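Side-chain contacts in WZI (Escherichia coli, PDB 2YNK), which binds carbohydrate as an outer membrane beta-barrel lectin and takes part in the assembly of the group 1 capsule, probably by holding capsular polysaccharide at the cell surface: residues Ala199-Gln204 with His210-Gly215; Tyr341-His346 with Gly351-Gly356. All coordinates share one frame; numbering follows the deposited sequence.

Contact 1. Residues Ala199-Gln204 with His210-Gly215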
ATOM      1  N   ALA A 199      -7.837   9.145  11.618  1.00 49.83           N
ATOM      2  CA  ALA A 199      -8.885   8.605  12.499  1.00 49.77           C
ATOM      3  C   ALA A 199     -10.008   8.044  11.626  1.00 48.38           C
ATOM      4  O   ALA A 199     -10.574   8.762  10.807  1.00 47.05           O
ATOM      5  CB  ALA A 199      -9.408   9.675  13.440  1.00 48.84           C
ATOM      6  N   SER A 200     -10.299   6.754  11.802  1.00 49.28           N
ATOM      7  CA  SER A 200     -11.207   5.996  10.930  1.00 49.85           C
ATOM      8  C   SER A 200     -12.188   5.129  11.736  1.00 49.92           C
ATOM      9  O   SER A 200     -11.973   4.849  12.914  1.00 47.87           O
ATOM     10  CB  SER A 200     -10.397   5.089  10.000  1.00 51.69           C
ATOM     11  OG  SER A 200      -9.549   5.827   9.129  1.00 54.92           O
ATOM     12  N   GLN A 201     -13.264   4.707  11.081  1.00 51.20           N
ATOM     13  CA  GLN A 201     -14.284   3.854  11.691  1.00 49.83           C
ATOM     14  C   GLN A 201     -14.354   2.522  10.961  1.00 49.28           C
ATOM     15  O   GLN A 201     -14.569   2.471   9.747  1.00 49.96           O
ATOM     16  CB  GLN A 201     -15.646   4.532  11.631  1.00 50.78           C
ATOM     17  CG  GLN A 201     -16.704   3.814  12.455  1.00 53.18           C
ATOM     18  CD  GLN A 201     -18.015   4.566  12.511  1.00 53.58           C
ATOM     19  OE1 GLN A 201     -18.327   5.201  13.512  1.00 54.12           O
ATOM     20  NE2 GLN A 201     -18.784   4.513  11.429  1.00 54.58           N
HETATM   21  N   MSE A 202     -14.175   1.436  11.701  1.00 50.01           N
HETATM   22  CA  MSE A 202     -14.232   0.096  11.112  1.00 49.45           C
HETATM   23  C   MSE A 202     -15.654  -0.203  10.714  1.00 47.55           C
HETATM   24  O   MSE A 202     -16.595   0.295  11.331  1.00 45.45           O
HETATM   25  CB  MSE A 202     -13.725  -0.927  12.116  1.00 51.94           C
HETATM   26  CG  MSE A 202     -12.242  -0.733  12.397  1.00 53.85           C
HETATM   27 SE   MSE A 202     -11.635  -2.266  13.456  1.00 62.76          SE
HETATM   28  CE  MSE A 202     -11.307  -3.437  11.903  1.00 59.92           C
ATOM     29  N   ASN A 203     -15.809  -1.017   9.672  1.00 46.60           N
ATOM     30  CA  ASN A 203     -17.110  -1.312   9.069  1.00 45.85           C
ATOM     31  C   ASN A 203     -17.508  -2.758   9.318  1.00 45.26           C
ATOM     32  O   ASN A 203     -16.665  -3.665   9.218  1.00 45.25           O
ATOM     33  CB  ASN A 203     -17.050  -1.045   7.567  1.00 45.33           C
ATOM     34  CG  ASN A 203     -18.404  -1.123   6.895  1.00 45.39           C
ATOM     35  OD1 ASN A 203     -19.436  -0.866   7.507  1.00 47.69           O
ATOM     36  ND2 ASN A 203     -18.401  -1.460   5.615  1.00 45.16           N
ATOM     37  N   GLN A 204     -18.788  -2.962   9.650  1.00 45.69           N
ATOM     38  CA  GLN A 204     -19.346  -4.287   9.985  1.00 45.06           C
ATOM     39  C   GLN A 204     -18.452  -5.041  10.968  1.00 44.37           C
ATOM     40  O   GLN A 204     -18.293  -6.253  10.874  1.00 45.70           O
ATOM     41  CB  GLN A 204     -19.545  -5.135   8.723  1.00 44.77           C
ATOM     42  CG  GLN A 204     -20.656  -4.673   7.790  1.00 44.79           C
ATOM     43  CD  GLN A 204     -20.882  -5.655   6.650  1.00 45.38           C
ATOM     44  OE1 GLN A 204     -20.018  -6.495   6.347  1.00 44.14           O
ATOM     45  NE2 GLN A 204     -22.057  -5.567   6.014  1.00 46.58           N
ATOM     46  N   HIS A 210     -18.610  -0.212  15.169  1.00 46.62           N
ATOM     47  CA  HIS A 210     -18.066   1.154  15.033  1.00 45.79           C
ATOM     48  C   HIS A 210     -16.781   1.365  15.775  1.00 42.44           C
ATOM     49  O   HIS A 210     -16.636   2.346  16.483  1.00 43.29           O
ATOM     50  CB  HIS A 210     -19.099   2.177  15.479  1.00 48.38           C
ATOM     51  CG  HIS A 210     -20.509   1.816  15.086  1.00 52.67           C
ATOM     52  ND1 HIS A 210     -20.855   1.519  13.820  1.00 55.18           N
ATOM     53  CD2 HIS A 210     -21.674   1.709  15.849  1.00 55.10           C
ATOM     54  CE1 HIS A 210     -22.176   1.236  13.769  1.00 55.48           C
ATOM     55  NE2 HIS A 210     -22.674   1.351  15.011  1.00 56.27           N
ATOM     56  N   ALA A 211     -15.838   0.444  15.630  1.00 40.38           N
ATOM     57  CA  ALA A 211     -14.544   0.583  16.275  1.00 41.76           C
ATOM     58  C   ALA A 211     -13.667   1.538  15.456  1.00 44.28           C
ATOM     59  O   ALA A 211     -13.713   1.571  14.211  1.00 43.55           O
ATOM     60  CB  ALA A 211     -13.858  -0.767  16.432  1.00 40.29           C
ATOM     61  N   LYS A 212     -12.854   2.307  16.159  1.00 45.44           N
ATOM     62  CA  LYS A 212     -12.031   3.295  15.511  1.00 45.93           C
ATOM     63  C   LYS A 212     -10.630   2.755  15.345  1.00 47.22           C
ATOM     64  O   LYS A 212     -10.126   2.036  16.207  1.00 47.11           O
ATOM     65  CB  LYS A 212     -12.001   4.583  16.319  1.00 46.17           C
ATOM     66  CG  LYS A 212     -13.347   4.985  16.909  1.00 47.04           C
ATOM     67  CD  LYS A 212     -14.464   5.039  15.880  1.00 46.41           C
ATOM     68  CE  LYS A 212     -15.754   5.512  16.526  1.00 47.36           C
ATOM     69  NZ  LYS A 212     -16.866   5.518  15.541  1.00 47.48           N
ATOM     70  N   ILE A 213     -10.014   3.085  14.214  1.00 48.18           N
ATOM     71  CA  ILE A 213      -8.583   2.929  14.064  1.00 48.78           C
ATOM     72  C   ILE A 213      -8.017   4.344  14.027  1.00 48.33           C
ATOM     73  O   ILE A 213      -8.318   5.120  13.123  1.00 48.19           O
ATOM     74  CB  ILE A 213      -8.212   2.120  12.809  1.00 48.87           C
ATOM     75  CG1 ILE A 213      -8.815   0.712  12.883  1.00 51.48           C
ATOM     76  CG2 ILE A 213      -6.703   1.998  12.676  1.00 48.57           C
ATOM     77  CD1 ILE A 213      -8.180  -0.200  13.918  1.00 50.90           C
ATOM     78  N   ILE A 214      -7.243   4.685  15.050  1.00 48.89           N
ATOM     79  CA  ILE A 214      -6.573   5.978  15.126  1.00 51.32           C
ATOM     80  C   ILE A 214      -5.083   5.713  15.070  1.00 50.78           C
ATOM     81  O   ILE A 214      -4.592   4.775  15.709  1.00 50.85           O
ATOM     82  CB  ILE A 214      -6.959   6.741  16.407  1.00 52.09           C
ATOM     83  CG1 ILE A 214      -8.464   7.041  16.378  1.00 53.37           C
ATOM     84  CG2 ILE A 214      -6.165   8.033  16.527  1.00 49.17           C
ATOM     85  CD1 ILE A 214      -9.110   7.068  17.740  1.00 54.95           C
ATOM     86  N   GLY A 215      -4.370   6.512  14.281  1.00 50.34           N
ATOM     87  CA  GLY A 215      -2.976   6.201  13.988  1.00 51.09           C
ATOM     88  C   GLY A 215      -2.104   7.349  13.533  1.00 51.33           C
ATOM     89  O   GLY A 215      -2.582   8.406  13.100  1.00 52.03           O
TER

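Contact 2. Residues Tyr341-His346 with Gly351-Gly356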
ATOM      1  N   TYR A 341      -1.259 -15.049  18.338  1.00 59.70           N
ATOM      2  CA  TYR A 341      -1.221 -13.730  18.990  1.00 58.54           C
ATOM      3  C   TYR A 341      -1.123 -12.553  18.003  1.00 56.36           C
ATOM      4  O   TYR A 341      -1.591 -11.456  18.301  1.00 54.06           O
ATOM      5  CB  TYR A 341      -0.065 -13.673  19.986  1.00 59.69           C
ATOM      6  CG  TYR A 341      -0.080 -12.464  20.896  1.00 59.74           C
ATOM      7  CD1 TYR A 341      -1.027 -12.343  21.909  1.00 58.26           C
ATOM      8  CD2 TYR A 341       0.860 -11.439  20.745  1.00 59.59           C
ATOM      9  CE1 TYR A 341      -1.045 -11.240  22.743  1.00 57.97           C
ATOM     10  CE2 TYR A 341       0.855 -10.333  21.582  1.00 58.83           C
ATOM     11  CZ  TYR A 341      -0.099 -10.241  22.581  1.00 59.08           C
ATOM     12  OH  TYR A 341      -0.108  -9.146  23.412  1.00 59.03           O
ATOM     13  N   SER A 342      -0.521 -12.763  16.836  1.00 57.09           N
ATOM     14  CA  SER A 342      -0.425 -11.679  15.852  1.00 55.38           C
ATOM     15  C   SER A 342      -1.800 -11.359  15.273  1.00 55.00           C
ATOM     16  O   SER A 342      -2.552 -12.257  14.893  1.00 58.78           O
ATOM     17  CB  SER A 342       0.570 -12.014  14.744  1.00 52.97           C
ATOM     18  OG  SER A 342       1.898 -11.855  15.203  1.00 52.90           O
ATOM     19  N   TYR A 343      -2.123 -10.070  15.235  1.00 53.95           N
ATOM     20  CA  TYR A 343      -3.398  -9.588  14.716  1.00 53.24           C
ATOM     21  C   TYR A 343      -4.618 -10.146  15.476  1.00 50.83           C
ATOM     22  O   TYR A 343      -5.735 -10.143  14.974  1.00 48.37           O
ATOM     23  CB  TYR A 343      -3.496  -9.863  13.209  1.00 54.74           C
ATOM     24  CG  TYR A 343      -2.402  -9.235  12.353  1.00 54.99           C
ATOM     25  CD1 TYR A 343      -1.748  -8.064  12.739  1.00 55.43           C
ATOM     26  CD2 TYR A 343      -2.059  -9.795  11.130  1.00 55.96           C
ATOM     27  CE1 TYR A 343      -0.775  -7.492  11.935  1.00 57.00           C
ATOM     28  CE2 TYR A 343      -1.088  -9.230  10.321  1.00 56.26           C
ATOM     29  CZ  TYR A 343      -0.449  -8.078  10.724  1.00 57.25           C
ATOM     30  OH  TYR A 343       0.515  -7.512   9.912  1.00 56.75           O
ATOM     31  N   THR A 344      -4.370 -10.566  16.709  1.00 51.63           N
ATOM     32  CA  THR A 344      -5.374 -11.072  17.642  1.00 50.75           C
ATOM     33  C   THR A 344      -5.605  -9.999  18.681  1.00 50.03           C
ATOM     34  O   THR A 344      -4.714  -9.191  18.937  1.00 50.79           O
ATOM     35  CB  THR A 344      -4.820 -12.314  18.368  1.00 51.13           C
ATOM     36  OG1 THR A 344      -4.965 -13.452  17.517  1.00 52.67           O
ATOM     37  CG2 THR A 344      -5.500 -12.565  19.703  1.00 51.56           C
ATOM     38  N   HIS A 345      -6.793  -9.978  19.272  1.00 48.77           N
ATOM     39  CA  HIS A 345      -7.009  -9.218  20.497  1.00 49.31           C
ATOM     40  C   HIS A 345      -8.116  -9.804  21.359  1.00 52.88           C
ATOM     41  O   HIS A 345      -8.992 -10.513  20.860  1.00 53.21           O
ATOM     42  CB  HIS A 345      -7.265  -7.751  20.192  1.00 45.77           C
ATOM     43  CG  HIS A 345      -6.998  -6.852  21.358  1.00 44.83           C
ATOM     44  ND1 HIS A 345      -7.968  -6.167  21.972  1.00 44.38           N
ATOM     45  CD2 HIS A 345      -5.824  -6.576  22.044  1.00 45.49           C
ATOM     46  CE1 HIS A 345      -7.447  -5.472  22.998  1.00 45.72           C
ATOM     47  NE2 HIS A 345      -6.131  -5.720  23.042  1.00 45.94           N
ATOM     48  N   HIS A 346      -8.085  -9.499  22.658  1.00 55.33           N
ATOM     49  CA  HIS A 346      -9.019 -10.091  23.627  1.00 58.83           C
ATOM     50  C   HIS A 346     -10.238  -9.241  23.882  1.00 59.31           C
ATOM     51  O   HIS A 346     -11.264  -9.761  24.328  1.00 60.33           O
ATOM     52  CB  HIS A 346      -8.305 -10.423  24.942  1.00 61.76           C
ATOM     53  CG  HIS A 346      -7.675  -9.223  25.626  1.00 64.11           C
ATOM     54  ND1 HIS A 346      -6.649  -8.532  25.084  1.00 63.47           N
ATOM     55  CD2 HIS A 346      -7.955  -8.614  26.844  1.00 65.41           C
ATOM     56  CE1 HIS A 346      -6.297  -7.531  25.908  1.00 62.78           C
ATOM     57  NE2 HIS A 346      -7.093  -7.581  26.986  1.00 64.87           N
ATOM     58  N   GLY A 351     -10.129  -9.349  15.875  1.00 51.20           N
ATOM     59  CA  GLY A 351      -8.718  -9.203  15.557  1.00 50.18           C
ATOM     60  C   GLY A 351      -8.470  -7.947  14.757  1.00 48.42           C
ATOM     61  O   GLY A 351      -9.356  -7.113  14.633  1.00 47.54           O
ATOM     62  N   TYR A 352      -7.258  -7.824  14.214  1.00 49.07           N
ATOM     63  CA  TYR A 352      -6.841  -6.656  13.422  1.00 46.59           C
ATOM     64  C   TYR A 352      -7.241  -6.897  11.954  1.00 46.80           C
ATOM     65  O   TYR A 352      -6.389  -7.013  11.060  1.00 46.34           O
ATOM     66  CB  TYR A 352      -5.333  -6.438  13.590  1.00 46.19           C
ATOM     67  CG  TYR A 352      -4.799  -5.112  13.068  1.00 46.59           C
ATOM     68  CD1 TYR A 352      -5.255  -3.903  13.584  1.00 47.67           C
ATOM     69  CD2 TYR A 352      -3.814  -5.072  12.081  1.00 45.26           C
ATOM     70  CE1 TYR A 352      -4.773  -2.691  13.117  1.00 46.90           C
ATOM     71  CE2 TYR A 352      -3.321  -3.867  11.608  1.00 46.12           C
ATOM     72  CZ  TYR A 352      -3.803  -2.679  12.127  1.00 47.14           C
ATOM     73  OH  TYR A 352      -3.326  -1.475  11.669  1.00 45.66           O
ATOM     74  N   TYR A 353      -8.559  -7.017  11.744  1.00 46.07           N
ATOM     75  CA  TYR A 353      -9.164  -7.335  10.448  1.00 43.84           C
ATOM     76  C   TYR A 353     -10.491  -6.601  10.288  1.00 44.68           C
ATOM     77  O   TYR A 353     -11.278  -6.542  11.233  1.00 43.52           O
ATOM     78  CB  TYR A 353      -9.493  -8.824  10.334  1.00 41.83           C
ATOM     79  CG  TYR A 353      -8.332  -9.768  10.449  1.00 40.63           C
ATOM     80  CD1 TYR A 353      -7.788 -10.073  11.684  1.00 41.59           C
ATOM     81  CD2 TYR A 353      -7.813 -10.397   9.335  1.00 40.35           C
ATOM     82  CE1 TYR A 353      -6.735 -10.962  11.812  1.00 41.54           C
ATOM     83  CE2 TYR A 353      -6.757 -11.291   9.444  1.00 41.19           C
ATOM     84  CZ  TYR A 353      -6.222 -11.571  10.692  1.00 41.67           C
ATOM     85  OH  TYR A 353      -5.167 -12.441  10.828  1.00 42.60           O
ATOM     86  N   GLN A 354     -10.745  -6.069   9.090  1.00 43.97           N
ATOM     87  CA  GLN A 354     -12.066  -5.573   8.748  1.00 42.34           C
ATOM     88  C   GLN A 354     -12.674  -6.523   7.752  1.00 42.46           C
ATOM     89  O   GLN A 354     -12.040  -6.832   6.741  1.00 42.17           O
ATOM     90  CB  GLN A 354     -11.995  -4.197   8.123  1.00 43.03           C
ATOM     91  CG  GLN A 354     -13.367  -3.613   7.859  1.00 43.37           C
ATOM     92  CD  GLN A 354     -13.310  -2.247   7.253  1.00 41.91           C
ATOM     93  OE1 GLN A 354     -13.624  -1.260   7.908  1.00 42.05           O
ATOM     94  NE2 GLN A 354     -12.908  -2.178   5.999  1.00 42.85           N
ATOM     95  N   GLN A 355     -13.895  -6.981   8.044  1.00 41.49           N
ATOM     96  CA  GLN A 355     -14.620  -7.924   7.196  1.00 39.85           C
ATOM     97  C   GLN A 355     -13.768  -9.123   6.838  1.00 39.69           C
ATOM     98  O   GLN A 355     -13.814  -9.635   5.719  1.00 41.10           O
ATOM     99  CB  GLN A 355     -15.162  -7.221   5.960  1.00 39.98           C
ATOM    100  CG  GLN A 355     -16.106  -6.093   6.341  1.00 41.54           C
ATOM    101  CD  GLN A 355     -16.481  -5.192   5.194  1.00 42.30           C
ATOM    102  OE1 GLN A 355     -15.615  -4.613   4.534  1.00 44.81           O
ATOM    103  NE2 GLN A 355     -17.782  -5.030   4.975  1.00 42.22           N
ATOM    104  N   GLY A 356     -12.990  -9.570   7.816  1.00 40.59           N
ATOM    105  CA  GLY A 356     -12.172 -10.764   7.677  1.00 42.48           C
ATOM    106  C   GLY A 356     -10.836 -10.493   7.032  1.00 43.20           C
ATOM    107  O   GLY A 356      -9.916 -11.316   7.108  1.00 42.93           O
TER

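Contact 1. Residues Ala199-Gln204 with His210-Gly215
Ala199 lies opposite Ile214 in a non-hydrogen-bonded antiparallel pair, where the methyl CB of Ala199 rests 4.1 Å from CG1 of Ile214. On the other face of the sheet, Ser200 and Ile213 form the hydrogen-bonded pair: Ser200 N reaches Ile213 O at 2.9 Å, and Ile213 N returns the bond to Ser200 O over the same length. Gln201 returns to the Ala199 face, where it forms a second non-hydrogen-bonded pair with Lys212. Its chain runs extended with CG anti to the backbone N (chi1 -170°), which lays it beside both His210 and Lys212, all heading the same way. The amide oxygen OE1 comes within 3.7 Å of His210 CB, and the amide plane is turned 41° from the imidazole. Lys212 bends at chi2 and sends NZ back to the carbonyl O of His210, two residues earlier in the same segment, a weak bond of 3.3 Å. At Met202, a selenomethionine, the regular strand has ended, yet its N still donates to Ala211 O at 2.6 Å. Its side chain lies on the Ile213 side, CG against Ile213 CG1 at 3.8 Å and SE at 4.0 Å from Ala211 CB. Ile233 of strand 226-236 packs on Ile213, and Gln235 touches both Met202 and Ile213. Backbone bonds to Thr170 and Phe172 on one flank, and to Met234 and Trp236 on the other, set the pair in a continuous wall: this is the loop end of the beta hairpin 193-201/212-221, one unit of the antiparallel outer membrane barrel.

Contact 2. Residues Tyr341-His346 with Gly351-Gly356
Tyr343 meets both Tyr352 and Tyr353, using a different part of its side chain for each. Its ring carbon CD1 lies 3.7 Å from Tyr352 CD2, and the two rings incline to each other at 34° with centroids 5.7 Å apart. With its CG anti to the backbone N (chi1 -168°), Tyr352 brings CD2 up to the Tyr343 ring, the two side chains crossing at a slant, while its CB packs on CA and CB of the same residue. Tyr353 crosses Tyr343 at about a right angle. Its CE1 touches Tyr343 CB at 3.7 Å, and its hydroxyl sits at the edge of the Tyr343 ring, near the ring plane. A backbone bond joins two of the three aromatics: Tyr352 N donates to Tyr343 O over 2.9 Å, and this same oxygen lies at the edge of the Tyr353 ring, 3.4 Å from CE1. Gly351, with positive phi, sets its CA beside Tyr343 O. Two tight turns shape the cluster within the long connection between barrel strands 322-331 and 368-377. A type II beta turn from Tyr341 to Thr344 gives Tyr343 its positive phi (60°), its closing bond from Thr344 N to Tyr341 O being weak, while Tyr352 is the centre of an inverse gamma turn. Farther out, backbone groups hold the phenol ends. Leu160 O and Ile161 O of another loop bond Tyr343 OH and Tyr352 OH respectively; Asp361 N and Gly365 N, farther along the same connection, bond Tyr343 OH and Tyr353 OH. Glu296 receives a hydrogen bond from Tyr343 N, and Leu270 of strand 268-278 packs against the side chains of both Tyr343 and Tyr352.

How the contacts relate
Contact 1 closes before contact 2 begins along the chain, and their centres lie about 13 Å apart. They meet where the loop end of the hairpin touches the short strand 353-354. Two probable hydrogen bonds join them: Asn203 N to Gln354 OE1 at 2.8 Å and Gln355 NE2 to Gln204 OE1 at 3.0 Å. Beside these, Met202 CE packs on the carbonyl O of Tyr353. The connections holding the contacts, after strands 193-201 and 322-331, thus meet at the same end of the barrel. No bound alkane touches either: n-octane lies about 8 Å from the Gln201 side chain, hexane about 10 Å from that of Ile214 and about 13 Å from that of Tyr352.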